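Side-chain contacts in group 3 allergen SMIPP-S YvT004A06 (Sarcoptes scabiei type hominis, PDB 3H7T), which is an inactivated paralogue of the trypsin-like serine proteases and so probably lacks the endopeptidase activity generally assigned to its family: residues A[17-20]-A[24-27]; A[51-56]-A[87-92]; A[154-159]-A[201-206]; A[118-123]-A[170-175]. All blocks are in the same frame, centred on the assembly; numbering follows the deposited sequence.

Contact 1: A[17-20]-A[24-27]; sequences GVLV and PFCG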
loop_
_atom_site.group_PDB
_atom_site.type_symbol
_atom_site.label_atom_id
_atom_site.label_comp_id
_atom_site.label_asym_id
_atom_site.label_seq_id
_atom_site.Cartn_x
_atom_site.Cartn_y
_atom_site.Cartn_z
ATOM N N GLY A 17 8.885 -4.268 2.652
ATOM C CA GLY A 17 8.784 -3.412 3.813
ATOM C C GLY A 17 9.458 -2.084 3.550
ATOM O O GLY A 17 10.500 -2.021 2.887
ATOM N N VAL A 18 8.851 -1.012 4.039
ATOM C CA VAL A 18 9.439 0.316 3.892
ATOM C C VAL A 18 9.779 0.849 5.275
ATOM O O VAL A 18 8.908 1.303 6.020
ATOM C CB VAL A 18 8.533 1.291 3.111
ATOM C CG1 VAL A 18 9.201 2.670 2.978
ATOM C CG2 VAL A 18 8.197 0.716 1.728
ATOM N N LEU A 19 11.059 0.753 5.613
ATOM C CA LEU A 19 11.549 1.184 6.913
ATOM C C LEU A 19 11.959 2.644 6.829
ATOM O O LEU A 19 12.781 3.032 5.992
ATOM C CB LEU A 19 12.715 0.290 7.368
ATOM C CG LEU A 19 12.318 -1.109 7.869
ATOM C CD1 LEU A 19 12.000 -2.076 6.732
ATOM C CD2 LEU A 19 13.389 -1.697 8.787
ATOM N N VAL A 20 11.358 3.454 7.685
ATOM C CA VAL A 20 11.579 4.888 7.663
ATOM C C VAL A 20 12.129 5.296 9.014
ATOM O O VAL A 20 11.520 5.023 10.048
ATOM C CB VAL A 20 10.276 5.661 7.352
ATOM C CG1 VAL A 20 10.557 7.138 7.207
ATOM C CG2 VAL A 20 9.622 5.124 6.070
ATOM N N PRO A 24 6.768 5.721 11.373
ATOM C CA PRO A 24 5.971 4.494 11.225
ATOM C C PRO A 24 6.415 3.601 10.069
ATOM O O PRO A 24 6.811 4.103 9.017
ATOM C CB PRO A 24 4.560 5.028 10.955
ATOM C CG PRO A 24 4.532 6.334 11.648
ATOM C CD PRO A 24 5.904 6.913 11.491
ATOM N N PHE A 25 6.357 2.288 10.285
ATOM C CA PHE A 25 6.568 1.294 9.233
ATOM C C PHE A 25 5.424 1.350 8.211
ATOM O O PHE A 25 4.285 1.679 8.557
ATOM C CB PHE A 25 6.642 -0.115 9.849
ATOM C CG PHE A 25 6.835 -1.223 8.844
ATOM C CD1 PHE A 25 8.106 -1.564 8.397
ATOM C CD2 PHE A 25 5.749 -1.947 8.374
ATOM C CE1 PHE A 25 8.289 -2.596 7.482
ATOM C CE2 PHE A 25 5.913 -2.975 7.455
ATOM C CZ PHE A 25 7.186 -3.301 7.002
ATOM N N CYS A 26 5.761 1.046 6.960
ATOM C CA CYS A 26 4.797 0.877 5.882
ATOM C C CYS A 26 5.169 -0.304 5.008
ATOM O O CYS A 26 6.321 -0.751 5.004
ATOM C CB CYS A 26 4.766 2.116 4.997
ATOM S SG CYS A 26 3.902 3.495 5.728
ATOM N N GLY A 27 4.185 -0.799 4.266
ATOM C CA GLY A 27 4.429 -1.794 3.240
ATOM C C GLY A 27 4.652 -1.116 1.896
ATOM O O GLY A 27 4.486 0.102 1.759
#
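The phenyl ring of F25 takes the CD1 methyl of L19 at its edge, in the ring plane, 3.8 Å from CE1; the CA of G17 and the carbonyl oxygen of V18 approach obliquely, and R60 adds a cation-pi contact. This is a beta hairpin, strands 15-20 and 26-30, within the closed six-stranded N-terminal barrel of the trypsin fold. With CG anti to its backbone N (chi1 179°), F25 carries its ring across to the neighbouring strand, where CZ comes 3.6 Å from the CA of G17. Glycine suits that position, since a beta carbon there would be pressed against the ring. V18 and C26 form a hydrogen-bonded antiparallel pair, and their side chains lie together on the other face of the sheet from the phenyl ring. Valine and a cysteine, tied by a disulfide to C42, are compact enough to share that face with T38. Beyond them, the CB of V20 comes loosely up to the carbonyl oxygen of P24. The two bonds of the pair differ in length: V18 N reaches C26 O at 2.7 Å, with an N-H...O angle of 158°, whereas C26 N to V18 O stretches to 3.3 Å.

Contact 2: A[51-56]-A[87-92]; sequences ISIHYG and AVIETE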
loop_
_atom_site.group_PDB
_atom_site.type_symbol
_atom_site.label_atom_id
_atom_site.label_comp_id
_atom_site.label_asym_id
_atom_site.label_seq_id
_atom_site.Cartn_x
_atom_site.Cartn_y
_atom_site.Cartn_z
ATOM N N ILE A 51 15.407 6.072 4.474
ATOM C CA ILE A 51 14.446 5.061 4.029
ATOM C C ILE A 51 15.138 3.788 3.537
ATOM O O ILE A 51 16.090 3.848 2.757
ATOM C CB ILE A 51 13.493 5.627 2.942
ATOM C CG1 ILE A 51 12.669 6.794 3.509
ATOM C CG2 ILE A 51 12.566 4.532 2.390
ATOM C CD1 ILE A 51 11.992 7.655 2.441
ATOM N N SER A 52 14.648 2.646 4.013
ATOM C CA SER A 52 15.146 1.335 3.612
ATOM C C SER A 52 14.015 0.498 3.014
ATOM O O SER A 52 12.868 0.580 3.455
ATOM C CB SER A 52 15.755 0.608 4.816
ATOM O OG SER A 52 16.403 -0.589 4.413
ATOM N N ILE A 53 14.351 -0.298 2.004
ATOM C CA ILE A 53 13.416 -1.234 1.395
ATOM C C ILE A 53 13.850 -2.651 1.759
ATOM O O ILE A 53 14.964 -3.069 1.421
ATOM C CB ILE A 53 13.342 -1.061 -0.151
ATOM C CG1 ILE A 53 12.743 0.299 -0.516
ATOM C CG2 ILE A 53 12.515 -2.169 -0.796
ATOM C CD1 ILE A 53 13.793 1.394 -0.708
ATOM N N HIS A 54 12.966 -3.379 2.440
ATOM C CA HIS A 54 13.248 -4.739 2.904
ATOM C C HIS A 54 12.452 -5.722 2.056
ATOM O O HIS A 54 11.221 -5.681 2.047
ATOM C CB HIS A 54 12.907 -4.875 4.402
ATOM C CG HIS A 54 13.106 -6.255 4.954
ATOM N ND1 HIS A 54 14.352 -6.808 5.149
ATOM C CD2 HIS A 54 12.214 -7.182 5.379
ATOM C CE1 HIS A 54 14.220 -8.022 5.655
ATOM N NE2 HIS A 54 12.931 -8.273 5.800
ATOM N N TYR A 55 13.165 -6.590 1.334
ATOM C CA TYR A 55 12.547 -7.509 0.378
ATOM C C TYR A 55 13.006 -8.967 0.514
ATOM O O TYR A 55 14.054 -9.247 1.106
ATOM C CB TYR A 55 12.752 -7.010 -1.062
ATOM C CG TYR A 55 14.163 -7.072 -1.634
ATOM C CD1 TYR A 55 14.623 -8.220 -2.282
ATOM C CD2 TYR A 55 15.013 -5.967 -1.574
ATOM C CE1 TYR A 55 15.896 -8.277 -2.835
ATOM C CE2 TYR A 55 16.292 -6.011 -2.119
ATOM C CZ TYR A 55 16.726 -7.169 -2.756
ATOM O OH TYR A 55 17.989 -7.223 -3.310
ATOM N N GLY A 56 12.201 -9.879 -0.030
ATOM C CA GLY A 56 12.518 -11.305 -0.064
ATOM C C GLY A 56 12.371 -12.056 1.247
ATOM O O GLY A 56 12.940 -13.132 1.408
ATOM N N ALA A 87 3.510 7.135 -3.176
ATOM C CA ALA A 87 4.871 7.582 -3.457
ATOM C C ALA A 87 5.647 6.499 -4.169
ATOM O O ALA A 87 5.421 5.309 -3.947
ATOM C CB ALA A 87 5.585 7.998 -2.188
ATOM N N VAL A 88 6.557 6.915 -5.039
ATOM C CA VAL A 88 7.421 5.966 -5.707
ATOM C C VAL A 88 8.839 6.160 -5.212
ATOM O O VAL A 88 9.357 7.280 -5.170
ATOM C CB VAL A 88 7.332 6.056 -7.243
ATOM C CG1 VAL A 88 8.332 5.109 -7.890
ATOM C CG2 VAL A 88 5.913 5.734 -7.703
ATOM N N ILE A 89 9.444 5.053 -4.814
ATOM C CA ILE A 89 10.788 5.057 -4.281
ATOM C C ILE A 89 11.711 4.411 -5.299
ATOM O O ILE A 89 11.446 3.306 -5.779
ATOM C CB ILE A 89 10.862 4.305 -2.924
ATOM C CG1 ILE A 89 9.926 4.959 -1.897
ATOM C CG2 ILE A 89 12.300 4.280 -2.402
ATOM C CD1 ILE A 89 9.660 4.108 -0.635
ATOM N N GLU A 90 12.777 5.121 -5.654
ATOM C CA GLU A 90 13.839 4.534 -6.462
ATOM C C GLU A 90 14.943 4.047 -5.527
ATOM O O GLU A 90 15.358 4.773 -4.625
ATOM C CB GLU A 90 14.382 5.543 -7.482
ATOM C CG GLU A 90 15.500 4.985 -8.355
ATOM C CD GLU A 90 15.988 5.958 -9.416
ATOM O OE1 GLU A 90 15.437 7.077 -9.535
ATOM O OE2 GLU A 90 16.928 5.590 -10.147
ATOM N N THR A 91 15.402 2.817 -5.738
ATOM C CA THR A 91 16.441 2.225 -4.890
ATOM C C THR A 91 17.844 2.662 -5.311
ATOM O O THR A 91 18.070 3.037 -6.473
ATOM C CB THR A 91 16.347 0.677 -4.845
ATOM O OG1 THR A 91 16.459 0.134 -6.169
ATOM C CG2 THR A 91 15.025 0.239 -4.235
ATOM N N GLU A 92 18.770 2.636 -4.351
ATOM C CA GLU A 92 20.185 2.935 -4.592
ATOM C C GLU A 92 20.833 1.887 -5.487
ATOM O O GLU A 92 21.587 2.218 -6.405
ATOM C CB GLU A 92 20.955 3.019 -3.269
ATOM C CG GLU A 92 20.840 4.355 -2.544
ATOM C CD GLU A 92 21.809 5.414 -3.056
ATOM O OE1 GLU A 92 22.426 5.220 -4.128
ATOM O OE2 GLU A 92 21.954 6.455 -2.379
#
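In I53 the first torsion (chi1 -66°) sets CG1 beside the backbone N, and a chi2 of 92°, well off the staggered value, then brings CD1 up to strand 87-91. I89 answers with CG2 anti to its backbone N, which turns that methyl to I53. The outcome is a close methyl contact, I53 CD1 to I89 CG2 at 3.7 Å, in which the two side chains lie alongside, running opposite ways. The same CD1 also meets CG2 of T91 at 3.9 Å, where the threonine lies nearly square to the isoleucine. A third contact uses the other branch of I89: its extended CG1-CD1 arm puts CD1 4.2 Å from CG2 of I51.

Strands 51-55 and 87-91 are not neighbours in the closed antiparallel barrel, for strand 65-74 runs between them. Their axes pass 8.9 Å apart at 82°, and the contact therefore forms across the barrel interior, where V18, V36 and T38 from other strands also reach these isoleucines. Beta-branched residues suit such a place because they extend well in strands and offer two separate branches. T91 serves in a double capacity, its methyl joining the core while OG1 is hydrogen-bonded to the carbonyl oxygen of M93. Since no hydrogen bond or charge links the two strands here, the contact probably owes its stability to the burial of methyl groups and their dispersion forces, and depends on shape more than on direction.

Contact 3: A[154-159]-A[201-206]; sequences EQYKQI and SYISSM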
loop_
_atom_site.group_PDB
_atom_site.type_symbol
_atom_site.label_atom_id
_atom_site.label_comp_id
_atom_site.label_asym_id
_atom_site.label_seq_id
_atom_site.Cartn_x
_atom_site.Cartn_y
_atom_site.Cartn_z
ATOM N N GLU A 154 -21.082 7.280 1.597
ATOM C CA GLU A 154 -22.258 7.493 2.450
ATOM C C GLU A 154 -21.976 7.084 3.897
ATOM O O GLU A 154 -22.313 7.835 4.819
ATOM C CB GLU A 154 -23.484 6.758 1.905
ATOM C CG GLU A 154 -24.032 7.345 0.607
ATOM C CD GLU A 154 -25.081 6.470 -0.054
ATOM O OE1 GLU A 154 -25.493 6.800 -1.188
ATOM O OE2 GLU A 154 -25.495 5.454 0.549
ATOM N N GLN A 155 -21.338 5.919 4.083
ATOM C CA GLN A 155 -20.904 5.442 5.407
ATOM C C GLN A 155 -19.929 6.400 6.100
ATOM O O GLN A 155 -20.078 6.694 7.288
ATOM C CB GLN A 155 -20.219 4.070 5.311
ATOM C CG GLN A 155 -21.051 2.910 4.780
ATOM C CD GLN A 155 -20.258 1.612 4.791
ATOM O OE1 GLN A 155 -19.647 1.255 5.801
ATOM N NE2 GLN A 155 -20.250 0.910 3.663
ATOM N N TYR A 156 -18.906 6.842 5.367
ATOM C CA TYR A 156 -17.931 7.804 5.889
ATOM C C TYR A 156 -18.576 9.156 6.207
ATOM O O TYR A 156 -18.181 9.835 7.166
ATOM C CB TYR A 156 -16.770 7.984 4.902
ATOM C CG TYR A 156 -15.632 6.997 5.083
ATOM C CD1 TYR A 156 -15.812 5.626 4.839
ATOM C CD2 TYR A 156 -14.367 7.435 5.491
ATOM C CE1 TYR A 156 -14.762 4.718 5.016
ATOM C CE2 TYR A 156 -13.309 6.533 5.667
ATOM C CZ TYR A 156 -13.515 5.182 5.427
ATOM O OH TYR A 156 -12.473 4.295 5.600
ATOM N N LYS A 157 -19.570 9.536 5.402
ATOM C CA LYS A 157 -20.302 10.789 5.604
ATOM C C LYS A 157 -21.005 10.843 6.966
ATOM O O LYS A 157 -21.189 11.932 7.516
ATOM C CB LYS A 157 -21.319 11.012 4.478
ATOM C CG LYS A 157 -21.885 12.424 4.407
ATOM C CD LYS A 157 -22.896 12.559 3.270
ATOM N N GLN A 158 -21.388 9.672 7.492
ATOM C CA GLN A 158 -22.042 9.546 8.804
ATOM C C GLN A 158 -21.236 10.179 9.938
ATOM O O GLN A 158 -21.805 10.693 10.903
ATOM C CB GLN A 158 -22.281 8.071 9.151
ATOM C CG GLN A 158 -23.457 7.404 8.460
ATOM C CD GLN A 158 -23.545 5.918 8.782
ATOM O OE1 GLN A 158 -23.589 5.079 7.885
ATOM N NE2 GLN A 158 -23.562 5.586 10.075
ATOM N N ILE A 159 -19.911 10.115 9.828
ATOM C CA ILE A 159 -19.029 10.712 10.826
ATOM C C ILE A 159 -18.244 11.870 10.208
ATOM O O ILE A 159 -17.147 12.201 10.655
ATOM C CB ILE A 159 -18.102 9.665 11.502
ATOM C CG1 ILE A 159 -17.178 8.988 10.483
ATOM C CG2 ILE A 159 -18.931 8.626 12.260
ATOM C CD1 ILE A 159 -15.952 8.360 11.109
ATOM N N SER A 201 -4.154 2.765 2.178
ATOM C CA SER A 201 -4.052 3.940 3.016
ATOM C C SER A 201 -4.351 3.541 4.444
ATOM O O SER A 201 -5.044 2.546 4.699
ATOM C CB SER A 201 -5.096 4.985 2.626
ATOM O OG SER A 201 -4.599 5.811 1.599
ATOM N N TYR A 202 -3.860 4.351 5.367
ATOM C CA TYR A 202 -4.248 4.230 6.766
ATOM C C TYR A 202 -4.719 5.577 7.287
ATOM O O TYR A 202 -3.957 6.528 7.324
ATOM C CB TYR A 202 -3.085 3.707 7.610
ATOM C CG TYR A 202 -3.449 3.557 9.061
ATOM C CD1 TYR A 202 -4.173 2.447 9.507
ATOM C CD2 TYR A 202 -3.085 4.530 9.991
ATOM C CE1 TYR A 202 -4.530 2.315 10.855
ATOM C CE2 TYR A 202 -3.420 4.400 11.338
ATOM C CZ TYR A 202 -4.139 3.297 11.760
ATOM O OH TYR A 202 -4.465 3.181 13.090
ATOM N N ILE A 203 -5.982 5.659 7.675
ATOM C CA ILE A 203 -6.533 6.912 8.182
ATOM C C ILE A 203 -6.599 6.835 9.707
ATOM O O ILE A 203 -7.493 6.207 10.276
ATOM C CB ILE A 203 -7.918 7.224 7.572
ATOM C CG1 ILE A 203 -7.866 7.110 6.037
ATOM C CG2 ILE A 203 -8.395 8.610 8.010
ATOM C CD1 ILE A 203 -9.238 7.159 5.340
ATOM N N SER A 204 -5.641 7.478 10.363
ATOM C CA SER A 204 -5.492 7.353 11.814
ATOM C C SER A 204 -6.765 7.732 12.586
ATOM O O SER A 204 -7.029 7.171 13.638
ATOM C CB SER A 204 -4.278 8.148 12.303
ATOM O OG SER A 204 -4.379 9.512 11.942
ATOM N N SER A 205 -7.568 8.649 12.048
ATOM C CA SER A 205 -8.786 9.071 12.749
ATOM C C SER A 205 -9.954 8.082 12.640
ATOM O O SER A 205 -10.933 8.203 13.372
ATOM C CB SER A 205 -9.219 10.484 12.336
ATOM O OG SER A 205 -9.697 10.529 11.000
ATOM N N MET A 206 -9.845 7.100 11.750
ATOM C CA MET A 206 -10.951 6.185 11.500
ATOM C C MET A 206 -10.993 5.004 12.473
ATOM O O MET A 206 -9.985 4.323 12.676
ATOM C CB MET A 206 -10.945 5.697 10.048
ATOM C CG MET A 206 -11.294 6.781 9.014
ATOM S SD MET A 206 -12.913 7.565 9.210
ATOM C CE MET A 206 -13.983 6.142 9.021
#
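Helix 149-157 and the loop between strands 195-200 and 212-216 meet here, in the C-terminal half of the trypsin fold; by family comparison the S201-I203 part of that loop probably corresponds to the segment that borders the substrate cleft in active relatives. M206 lays its terminal methyl over one face of the Y156 ring. The CE atom stands 3.4 Å above the ring plane, displaced toward the rim, so that Y156 CE2 is its closest ring atom, also at 3.4 Å; the line from the ring centroid to CE lies 26° off the normal, a CH-pi contact. The sulfur is farther out and oblique, with SD 4.5 Å from the centroid. Bends at chi2 (-59°) and chi3 (-61°) angle the thioether chain and bring its methyl over the ring.

I159, three residues on from Y156, closes in on the methionine end, its CD1 3.6 Å from M206 CE and 3.7 Å from SD. I203 adds a looser contact, its CD1 4.1 Å from Y156 CE2 and oblique to the ring. Methionine suits this place because its long, pliable thioether can follow both an aromatic face and a branched alkyl group. I203 and M206 are brought to the same side by a type I beta turn, closed by the bond from M206 N to I203 O. The tyrosine hydroxyl is anchored on the carbonyl oxygen of P211, which helps fix the ring beneath its partner. Together methyl, sulfur and ring make a Met-aromatic contact that joins helix to loop.

Contact 4: A[118-123]-A[170-175]; sequences TSVLVS and FCAGGE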
loop_
_atom_site.group_PDB
_atom_site.type_symbol
_atom_site.label_atom_id
_atom_site.label_comp_id
_atom_site.label_asym_id
_atom_site.label_seq_id
_atom_site.Cartn_x
_atom_site.Cartn_y
_atom_site.Cartn_z
ATOM N N THR A 118 -16.277 -7.955 -5.693
ATOM C CA THR A 118 -15.068 -8.717 -6.022
ATOM C C THR A 118 -14.087 -8.571 -4.861
ATOM O O THR A 118 -14.327 -7.771 -3.943
ATOM C CB THR A 118 -14.422 -8.297 -7.360
ATOM O OG1 THR A 118 -13.811 -7.009 -7.233
ATOM C CG2 THR A 118 -15.466 -8.274 -8.479
ATOM N N SER A 119 -13.008 -9.350 -4.899
ATOM C CA SER A 119 -12.008 -9.374 -3.834
ATOM C C SER A 119 -10.622 -8.962 -4.321
ATOM O O SER A 119 -10.219 -9.288 -5.445
ATOM C CB SER A 119 -11.910 -10.770 -3.219
ATOM O OG SER A 119 -13.045 -11.066 -2.432
ATOM N N VAL A 120 -9.905 -8.249 -3.454
ATOM C CA VAL A 120 -8.506 -7.911 -3.682
ATOM C C VAL A 120 -7.659 -8.601 -2.625
ATOM O O VAL A 120 -8.036 -8.673 -1.439
ATOM C CB VAL A 120 -8.224 -6.366 -3.679
ATOM C CG1 VAL A 120 -8.973 -5.666 -4.828
ATOM C CG2 VAL A 120 -8.583 -5.729 -2.331
ATOM N N LEU A 121 -6.528 -9.129 -3.067
ATOM C CA LEU A 121 -5.581 -9.775 -2.168
ATOM C C LEU A 121 -4.626 -8.723 -1.599
ATOM O O LEU A 121 -3.902 -8.065 -2.344
ATOM C CB LEU A 121 -4.798 -10.862 -2.925
ATOM C CG LEU A 121 -3.656 -11.521 -2.144
ATOM C CD1 LEU A 121 -4.210 -12.315 -0.953
ATOM C CD2 LEU A 121 -2.817 -12.417 -3.051
ATOM N N VAL A 122 -4.624 -8.589 -0.279
ATOM C CA VAL A 122 -3.837 -7.577 0.422
ATOM C C VAL A 122 -2.879 -8.285 1.373
ATOM O O VAL A 122 -3.230 -9.294 1.973
ATOM C CB VAL A 122 -4.757 -6.620 1.229
ATOM C CG1 VAL A 122 -3.947 -5.578 2.040
ATOM C CG2 VAL A 122 -5.777 -5.942 0.316
ATOM N N SER A 123 -1.671 -7.750 1.513
ATOM C CA SER A 123 -0.640 -8.404 2.309
ATOM C C SER A 123 0.286 -7.367 2.922
ATOM O O SER A 123 0.671 -6.394 2.263
ATOM C CB SER A 123 0.142 -9.407 1.446
ATOM O OG SER A 123 0.703 -8.766 0.320
ATOM N N PHE A 170 -10.483 3.322 -3.900
ATOM C CA PHE A 170 -11.601 2.398 -3.763
ATOM C C PHE A 170 -11.643 1.881 -2.335
ATOM O O PHE A 170 -10.652 1.983 -1.600
ATOM C CB PHE A 170 -11.534 1.251 -4.787
ATOM C CG PHE A 170 -10.411 0.274 -4.570
ATOM C CD1 PHE A 170 -10.570 -0.821 -3.715
ATOM C CD2 PHE A 170 -9.208 0.420 -5.254
ATOM C CE1 PHE A 170 -9.528 -1.744 -3.527
ATOM C CE2 PHE A 170 -8.155 -0.497 -5.074
ATOM C CZ PHE A 170 -8.320 -1.587 -4.218
ATOM N N CYS A 171 -12.795 1.347 -1.939
ATOM C CA CYS A 171 -12.995 0.875 -0.571
ATOM C C CYS A 171 -13.090 -0.633 -0.582
ATOM O O CYS A 171 -13.647 -1.215 -1.519
ATOM C CB CYS A 171 -14.280 1.457 0.022
ATOM S SG CYS A 171 -14.276 3.267 0.210
ATOM N N ALA A 172 -12.542 -1.260 0.458
ATOM C CA ALA A 172 -12.610 -2.701 0.603
ATOM C C ALA A 172 -12.511 -3.105 2.064
ATOM O O ALA A 172 -11.940 -2.378 2.888
ATOM C CB ALA A 172 -11.527 -3.387 -0.237
ATOM N N GLY A 173 -13.089 -4.266 2.367
ATOM C CA GLY A 173 -13.159 -4.781 3.724
ATOM C C GLY A 173 -14.264 -4.102 4.508
ATOM O O GLY A 173 -15.274 -3.660 3.943
ATOM N N GLY A 174 -14.073 -4.009 5.817
ATOM C CA GLY A 174 -15.069 -3.405 6.680
ATOM C C GLY A 174 -15.872 -4.478 7.381
ATOM O O GLY A 174 -15.422 -5.624 7.487
ATOM N N GLU A 175 -17.067 -4.099 7.833
ATOM C CA GLU A 175 -17.945 -4.962 8.626
ATOM C C GLU A 175 -18.332 -6.282 7.948
ATOM O O GLU A 175 -18.441 -7.303 8.615
ATOM C CB GLU A 175 -19.207 -4.200 9.047
ATOM C CG GLU A 175 -20.102 -4.972 10.025
ATOM C CD GLU A 175 -21.169 -4.112 10.681
ATOM O OE1 GLU A 175 -21.633 -3.131 10.060
ATOM O OE2 GLU A 175 -21.545 -4.423 11.830
#
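Apolar contacts carry this meeting of V120 with F170 and A172 in the curled antiparallel sheet that forms the C-terminal barrel of the trypsin fold. Strands 119-124 and 169-172 are not paired with each other: strand 140-147 lies between them and pairs with both, leaving the CA atoms of V120 and A172 7.9 Å apart. The span is therefore bridged by side chains alone.

Covalent and polar links hold the surroundings. The disulfide of C171 with C152 ties strand 169-172 to helix 149-157. The backbone of V120 bonds to F144 of the intervening strand.

The aliphatic-aromatic part consists of V120 CG1 against the ring of F170, with CE1 and CZ both 4.2 Å from the methyl. The approach is oblique, and each side chain passes beside the other, pointing the contrary way. A chi1 of 69° places CG of F170 between its own backbone N and carbonyl carbon, and from there the ring reaches the valine. The ring of F214 lies against F170 with its plane turned by only about 10°, so F170 packs against V120 of strand 119-124 and F214 of strand 212-216.

The last group is aliphatic. Valine, with two methyls on one branched carbon, can serve both neighbours, and alanine, with a single methyl, is small enough to lie among V120, F144 and F214, all of which it touches. V120 CG2 faces A172 CB at 4.3 Å.

From the N terminus, contact 1 closes the tight hairpin between strands 15-20 and 26-30, with three residues between its segments. Contact 2 follows in series and closes a loop of 30 residues that contains the whole of strand 65-74. The two touch within the N-terminal barrel: strands 15-20 and 51-55 are neighbours, L19 O lying 2.7 Å from S52 N, a probable hydrogen bond. In the C-terminal half, contact 4 closes a loop of 46 residues and contact 3 one of 41; the two cross, each loop holding one segment of the other contact. Contact 4 joins two strands of that half's sheet, contact 3 a helix to a loop; their centres lie about 15 Å apart.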